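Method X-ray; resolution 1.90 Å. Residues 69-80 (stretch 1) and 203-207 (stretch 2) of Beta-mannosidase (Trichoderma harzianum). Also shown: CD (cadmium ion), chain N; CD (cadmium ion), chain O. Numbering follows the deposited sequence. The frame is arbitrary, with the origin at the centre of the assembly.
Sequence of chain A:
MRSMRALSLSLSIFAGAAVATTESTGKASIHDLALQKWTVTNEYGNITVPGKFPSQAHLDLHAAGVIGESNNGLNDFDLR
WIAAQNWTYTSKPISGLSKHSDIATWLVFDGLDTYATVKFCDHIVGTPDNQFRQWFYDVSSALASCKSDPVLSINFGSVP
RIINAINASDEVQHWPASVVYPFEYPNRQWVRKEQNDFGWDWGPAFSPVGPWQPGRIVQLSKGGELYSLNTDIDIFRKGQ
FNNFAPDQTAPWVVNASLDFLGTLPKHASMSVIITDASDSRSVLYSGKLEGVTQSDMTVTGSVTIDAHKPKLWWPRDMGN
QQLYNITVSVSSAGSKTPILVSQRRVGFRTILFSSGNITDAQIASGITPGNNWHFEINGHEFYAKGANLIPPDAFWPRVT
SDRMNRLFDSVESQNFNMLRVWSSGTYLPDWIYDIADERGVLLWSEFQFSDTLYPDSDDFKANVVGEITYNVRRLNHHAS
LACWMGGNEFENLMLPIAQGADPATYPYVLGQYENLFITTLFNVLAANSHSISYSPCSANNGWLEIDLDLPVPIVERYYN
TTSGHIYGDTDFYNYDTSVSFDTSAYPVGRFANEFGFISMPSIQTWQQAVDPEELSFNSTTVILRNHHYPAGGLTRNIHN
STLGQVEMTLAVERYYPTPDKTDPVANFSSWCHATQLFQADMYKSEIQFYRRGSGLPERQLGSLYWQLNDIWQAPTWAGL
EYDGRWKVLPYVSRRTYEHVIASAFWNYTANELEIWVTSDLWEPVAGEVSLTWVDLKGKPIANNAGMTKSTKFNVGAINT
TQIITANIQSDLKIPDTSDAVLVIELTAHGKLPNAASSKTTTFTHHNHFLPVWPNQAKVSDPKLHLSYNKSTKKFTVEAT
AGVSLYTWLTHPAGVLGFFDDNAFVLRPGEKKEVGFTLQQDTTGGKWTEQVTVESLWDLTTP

Stretch 1 (69-80) ESNNGLNDFDLR
Stretch 2, residues 203-207: GPAFS

No two touching residues are fewer than 127 positions apart in the chain, yet the two segments meet through one aromatic ring and one carboxylate, burying 294 Å² in total. Phe206 (97 Å²) and Asp76 (69 Å²) have the most area covered. Glu69 to Asn72 form a type I turn, closed by Asn72 N to Glu69 O at 3.2 Å. Glu69, chi1 t and chi2 p, curls back so that its OE2 accepts from Asn71 N at 2.8 Å. Leu74 is the N-cap of a short helix, 75-78, and its O accepts from Phe77 N (2.9 Å) and Asp78 N (3.0 Å).

Stretch 2 has no regular structure: Pro204 lies at -83/175, Ala205 at -124/77 and Phe206 at -88/-16. Asp76 lies opposite Pro204 in register, their CA atoms 5.8 Å apart, the nearest CA pair. Asp76 leaves its backbone sideways, but chi1 t (-162°) with chi2 29° brings OD1 to Ala205 N, a nearly straight hydrogen bond of 2.7 Å at 172°; an acceptor carboxylate thus satisfies this buried amide. The same OD1 packs 3.4 Å from Pro204 CB, and Ala205 CB lies 3.9 Å from Asp76 OD1.

Phe206, chi1 m (-70°) and chi2 -57°, also starts sideways and extends its ring into the first stretch, where a flat aromatic can be contacted on both faces and at its edge. The CA-to-CB bond of Ser70 (chi1 -19°, between wells) points toward stretch 2, and Ser70 CB sits 4.3 Å from the centroid of the Phe206 ring, a CH-pi contact over one face. Asp76 OD1 lies over the opposite face, 4.2 Å from Phe206 CE1. At the edge, Asn75 O is 3.5 Å from Phe206 CE1 while accepting from Leu79 N at 3.0 Å. Leu79, m and t, points toward stretch 2 and adds apolar packing, CD1 to Phe206 CE1 at 4.0 Å.

Water 1 lies 2.8 Å from Asp76 O and 2.8 Å from Ala205 O, and accepts from Arg80 NE at 2.9 Å. The extended Arg80 side chain, m, t, t, makes that reach possible.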

# COMPACT_ATOMS: atom_id res chain seq x y z
N GLU A 69 9.76 2.21 -0.31
CA GLU A 69 10.35 1.62 0.86
C GLU A 69 10.80 0.27 0.38
O GLU A 69 10.05 -0.41 -0.27
CB GLU A 69 9.34 1.48 1.97
CG GLU A 69 9.66 0.41 3.02
CD GLU A 69 11.05 0.53 3.65
OE1 GLU A 69 11.47 1.59 4.03
OE2 GLU A 69 11.74 -0.50 3.82
N SER A 70 12.05 -0.05 0.65
CA SER A 70 12.57 -1.31 0.19
C SER A 70 11.78 -2.52 0.69
O SER A 70 11.61 -3.42 -0.08
CB SER A 70 14.01 -1.49 0.53
OG SER A 70 14.56 -0.27 0.80
N ASN A 71 11.26 -2.52 1.93
CA ASN A 71 10.52 -3.69 2.45
C ASN A 71 9.18 -4.00 1.76
O ASN A 71 8.59 -5.02 2.02
CB ASN A 71 10.23 -3.57 3.95
CG ASN A 71 11.50 -3.61 4.81
OD1 ASN A 71 12.51 -4.19 4.45
ND2 ASN A 71 11.41 -3.03 5.97
N ASN A 72 8.66 -3.05 0.98
CA ASN A 72 7.34 -3.19 0.35
C ASN A 72 7.17 -4.18 -0.78
O ASN A 72 8.07 -4.34 -1.60
CB ASN A 72 6.87 -1.81 -0.20
CG ASN A 72 6.52 -0.83 0.92
OD1 ASN A 72 6.65 -1.17 2.08
ND2 ASN A 72 6.12 0.38 0.58
N GLY A 73 6.01 -4.86 -0.82
CA GLY A 73 5.53 -5.52 -2.04
C GLY A 73 6.45 -6.63 -2.52
O GLY A 73 6.79 -7.53 -1.74
N LEU A 74 6.85 -6.59 -3.80
CA LEU A 74 7.76 -7.62 -4.32
C LEU A 74 9.10 -7.00 -4.64
O LEU A 74 9.78 -7.43 -5.57
CB LEU A 74 7.18 -8.33 -5.56
CG LEU A 74 5.97 -9.22 -5.26
CD1 LEU A 74 5.32 -9.60 -6.59
CD2 LEU A 74 6.34 -10.47 -4.45
N ASN A 75 9.49 -6.01 -3.83
CA ASN A 75 10.78 -5.29 -3.99
C ASN A 75 12.02 -6.13 -3.84
O ASN A 75 13.07 -5.70 -4.28
CB ASN A 75 10.90 -4.13 -3.04
CG ASN A 75 10.14 -2.87 -3.52
OD1 ASN A 75 9.97 -1.92 -2.76
ND2 ASN A 75 9.65 -2.87 -4.73
N ASP A 76 11.90 -7.30 -3.20
CA ASP A 76 13.04 -8.21 -3.13
C ASP A 76 13.41 -8.59 -4.54
O ASP A 76 14.56 -8.85 -4.80
CB ASP A 76 12.73 -9.49 -2.31
CG ASP A 76 13.96 -10.22 -1.87
OD1 ASP A 76 15.00 -9.57 -1.66
OD2 ASP A 76 13.93 -11.48 -1.69
N PHE A 77 12.42 -8.63 -5.44
CA PHE A 77 12.66 -8.93 -6.85
C PHE A 77 12.94 -7.65 -7.62
O PHE A 77 13.99 -7.53 -8.29
CB PHE A 77 11.49 -9.71 -7.46
CG PHE A 77 11.39 -11.11 -6.90
CD1 PHE A 77 12.33 -12.05 -7.22
CD2 PHE A 77 10.40 -11.44 -6.01
CE1 PHE A 77 12.27 -13.33 -6.69
CE2 PHE A 77 10.32 -12.72 -5.47
CZ PHE A 77 11.26 -13.66 -5.81
N ASP A 78 12.03 -6.70 -7.49
CA ASP A 78 12.00 -5.52 -8.32
C ASP A 78 13.20 -4.61 -8.13
O ASP A 78 13.51 -3.82 -9.02
CB ASP A 78 10.74 -4.70 -8.09
CG ASP A 78 9.42 -5.48 -8.30
OD1 ASP A 78 9.37 -6.55 -8.91
OD2 ASP A 78 8.42 -5.01 -7.76
N LEU A 79 13.87 -4.70 -6.97
CA LEU A 79 15.02 -3.81 -6.68
C LEU A 79 16.41 -4.40 -6.99
O LEU A 79 17.42 -3.78 -6.68
CB LEU A 79 14.97 -3.36 -5.22
CG LEU A 79 13.73 -2.56 -4.84
CD1 LEU A 79 13.88 -2.13 -3.41
CD2 LEU A 79 13.53 -1.33 -5.71
N ARG A 80 16.46 -5.56 -7.64
CA ARG A 80 17.72 -6.23 -7.86
C ARG A 80 18.68 -5.47 -8.80
O ARG A 80 19.89 -5.65 -8.72
CB ARG A 80 17.49 -7.66 -8.35
CG ARG A 80 17.06 -8.59 -7.25
CD ARG A 80 16.87 -10.00 -7.77
NE ARG A 80 16.62 -10.95 -6.67
CZ ARG A 80 16.09 -12.15 -6.86
NH1 ARG A 80 15.83 -12.56 -8.11
NH2 ARG A 80 15.85 -12.98 -5.83
N GLY A 203 14.12 -13.48 5.61
CA GLY A 203 14.46 -12.08 5.19
C GLY A 203 14.82 -11.98 3.74
O GLY A 203 15.04 -13.02 3.06
N PRO A 204 14.84 -10.73 3.21
CA PRO A 204 15.09 -10.42 1.81
C PRO A 204 16.58 -10.37 1.49
O PRO A 204 17.45 -10.49 2.41
CB PRO A 204 14.46 -9.01 1.65
CG PRO A 204 14.68 -8.38 2.99
CD PRO A 204 14.59 -9.51 4.01
N ALA A 205 16.89 -10.19 0.21
CA ALA A 205 18.25 -10.19 -0.26
C ALA A 205 18.58 -8.92 -0.99
O ALA A 205 18.68 -8.95 -2.24
CB ALA A 205 18.47 -11.37 -1.20
N PHE A 206 18.79 -7.84 -0.25
CA PHE A 206 19.02 -6.53 -0.88
C PHE A 206 20.48 -6.21 -1.23
O PHE A 206 20.73 -5.27 -1.99
CB PHE A 206 18.41 -5.41 -0.02
CG PHE A 206 16.90 -5.41 -0.03
CD1 PHE A 206 16.21 -5.32 -1.24
CD2 PHE A 206 16.18 -5.55 1.14
CE1 PHE A 206 14.84 -5.36 -1.26
CE2 PHE A 206 14.79 -5.59 1.11
CZ PHE A 206 14.14 -5.48 -0.10
N SER A 207 21.41 -6.98 -0.66
CA SER A 207 22.85 -6.77 -0.82
C SER A 207 23.22 -5.27 -0.87
O SER A 207 23.84 -4.82 -1.85
CB SER A 207 23.36 -7.44 -2.08
OG SER A 207 24.73 -7.16 -2.25
CD CD N . 5.23 0.91 -1.70
CD CD O . 8.85 -0.77 -5.47
O HOH W 1 16.76 -10.28 -3.87
O HOH W 2 19.12 -4.68 -4.60
O HOH W 3 7.65 0.82 -2.87
O HOH W 4 4.30 -1.06 -2.12
O HOH W 5 4.54 2.12 -3.94
O HOH W 6 10.69 0.85 -6.53
O HOH W 7 7.30 1.20 -6.21